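Local coordinates for protein antitoxin RelF (PDB 3G5O) that neutralizes its partner toxin RelG as the antitoxin of a type II toxin-antitoxin pair and, together with that toxin, binds DNA to repress its own promoter, at residues 55-58 and 59-63. Numbering follows the deposited sequence.
Sequences LQET and LYWLA
Glu-57 and Trp-61, one helical turn apart, are joined by a backbone bond, and their side chains share a partner on the toxin. Trp-61 N donates to Glu-57 O at 3.0 Å, and the same carbonyl oxygen lies 3.3 Å from Trp-61 CD1, at the edge of the indole and near its plane. The carboxylate stands nearly perpendicular to that ring (89°). Glu-57 OE1 stays 4.2 Å from Trp-61 NE1, too far for a direct bond; instead both atoms hydrogen-bond to Ser-69 OG of the toxin chain. The carboxylate is buried, with salt bridges from OE1 to Arg-76 and from OE2 to Arg-71 of that toxin, which probably keep it ionised. Tyr-60 CE2 sits over one face of the indole, 3.9 Å above its plane. With its CG anti to the backbone N (chi1 174°), the tyrosine places OH in a hydrogen bond with Asp-94 OD1 of the same toxin chain.

All this belongs to the last turns of helix 49-62 in a Phd/YefM antitoxin, where i to i+4 bonds set the frame: Leu-59 N to Leu-55 O is the straightest at 171°, Tyr-60 N donates to Gln-56 O and Leu-62 N to Thr-58 O. Thr-58 OG1, beside its own backbone N, bonds back to Ser-54 O, while CG2 lies alongside Leu-62 CD1 at 3.8 Å. Leu-59 and Leu-62 pack against their counterparts in the second antitoxin subunit. Gln-56 brings OE1 to 3.9 Å from Leu-59 CD1, and that oxygen accepts from Arg-62 of the other toxin chain.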
loop_
_atom_site.group_PDB
_atom_site.type_symbol
_atom_site.label_atom_id
_atom_site.label_comp_id
_atom_site.label_asym_id
_atom_site.label_seq_id
_atom_site.Cartn_x
_atom_site.Cartn_y
_atom_site.Cartn_z
ATOM N N LEU A 55 -3.430 3.648 -5.931
ATOM C CA LEU A 55 -3.103 2.614 -4.958
ATOM C C LEU A 55 -1.588 2.472 -4.667
ATOM O O LEU A 55 -1.194 2.436 -3.496
ATOM C CB LEU A 55 -3.744 1.300 -5.360
ATOM C CG LEU A 55 -5.291 1.291 -5.225
ATOM C CD1 LEU A 55 -5.852 -0.006 -5.807
ATOM C CD2 LEU A 55 -5.782 1.472 -3.755
ATOM N N GLN A 56 -0.763 2.370 -5.708
ATOM C CA GLN A 56 0.697 2.320 -5.533
ATOM C C GLN A 56 1.226 3.523 -4.737
ATOM O O GLN A 56 2.083 3.365 -3.894
ATOM C CB GLN A 56 1.442 2.253 -6.889
ATOM C CG GLN A 56 1.112 0.960 -7.741
ATOM C CD GLN A 56 1.232 -0.304 -6.891
ATOM O OE1 GLN A 56 2.241 -0.523 -6.229
ATOM N NE2 GLN A 56 0.189 -1.105 -6.867
ATOM N N GLU A 57 0.723 4.736 -5.017
ATOM C CA GLU A 57 1.198 5.894 -4.292
ATOM C C GLU A 57 0.654 5.914 -2.848
ATOM O O GLU A 57 1.316 6.403 -1.933
ATOM C CB GLU A 57 0.825 7.188 -5.052
ATOM C CG GLU A 57 1.561 7.352 -6.355
ATOM C CD GLU A 57 3.079 7.344 -6.099
ATOM O OE1 GLU A 57 3.580 8.308 -5.462
ATOM O OE2 GLU A 57 3.740 6.333 -6.446
ATOM N N THR A 58 -0.557 5.395 -2.630
ATOM C CA THR A 58 -1.062 5.313 -1.275
ATOM C C THR A 58 -0.181 4.377 -0.436
ATOM O O THR A 58 0.146 4.675 0.725
ATOM C CB THR A 58 -2.528 4.810 -1.257
ATOM O OG1 THR A 58 -3.323 5.697 -2.045
ATOM C CG2 THR A 58 -3.067 4.774 0.159
ATOM N N LEU A 59 0.147 3.233 -1.022
ATOM C CA LEU A 59 1.069 2.272 -0.400
ATOM C C LEU A 59 2.398 2.930 -0.057
ATOM O O LEU A 59 2.891 2.807 1.075
ATOM C CB LEU A 59 1.342 1.090 -1.326
ATOM C CG LEU A 59 0.272 0.016 -1.484
ATOM C CD1 LEU A 59 0.724 -0.761 -2.694
ATOM C CD2 LEU A 59 0.205 -0.888 -0.247
ATOM N N TYR A 60 2.970 3.657 -1.012
ATOM C CA TYR A 60 4.214 4.349 -0.719
ATOM C C TYR A 60 4.088 5.280 0.509
ATOM O O TYR A 60 4.883 5.193 1.470
ATOM C CB TYR A 60 4.703 5.179 -1.932
ATOM C CG TYR A 60 5.921 5.986 -1.508
ATOM C CD1 TYR A 60 7.198 5.413 -1.521
ATOM C CD2 TYR A 60 5.789 7.292 -1.055
ATOM C CE1 TYR A 60 8.326 6.137 -1.080
ATOM C CE2 TYR A 60 6.890 8.015 -0.635
ATOM C CZ TYR A 60 8.152 7.429 -0.639
ATOM O OH TYR A 60 9.234 8.164 -0.208
ATOM N N TRP A 61 3.115 6.190 0.440
ATOM C CA TRP A 61 3.036 7.261 1.446
ATOM C C TRP A 61 2.705 6.766 2.847
ATOM O O TRP A 61 3.296 7.270 3.838
ATOM C CB TRP A 61 2.090 8.376 1.029
ATOM C CG TRP A 61 2.752 9.301 0.040
ATOM C CD1 TRP A 61 2.494 9.405 -1.300
ATOM C CD2 TRP A 61 3.786 10.249 0.332
ATOM N NE1 TRP A 61 3.295 10.380 -1.860
ATOM C CE2 TRP A 61 4.107 10.907 -0.886
ATOM C CE3 TRP A 61 4.488 10.585 1.494
ATOM C CZ2 TRP A 61 5.096 11.897 -0.974
ATOM C CZ3 TRP A 61 5.482 11.591 1.418
ATOM C CH2 TRP A 61 5.773 12.222 0.183
ATOM N N LEU A 62 1.807 5.762 2.929
ATOM C CA LEU A 62 1.448 5.186 4.253
ATOM C C LEU A 62 2.635 4.535 4.963
ATOM O O LEU A 62 2.617 4.394 6.186
ATOM C CB LEU A 62 0.284 4.156 4.128
ATOM C CG LEU A 62 -1.087 4.775 3.814
ATOM C CD1 LEU A 62 -2.137 3.706 3.656
ATOM C CD2 LEU A 62 -1.504 5.734 4.916
ATOM N N ALA A 63 3.646 4.126 4.184
ATOM C CA ALA A 63 4.872 3.494 4.718
ATOM C C ALA A 63 5.954 4.481 5.196
ATOM O O ALA A 63 7.007 4.041 5.695
ATOM C CB ALA A 63 5.474 2.518 3.671
#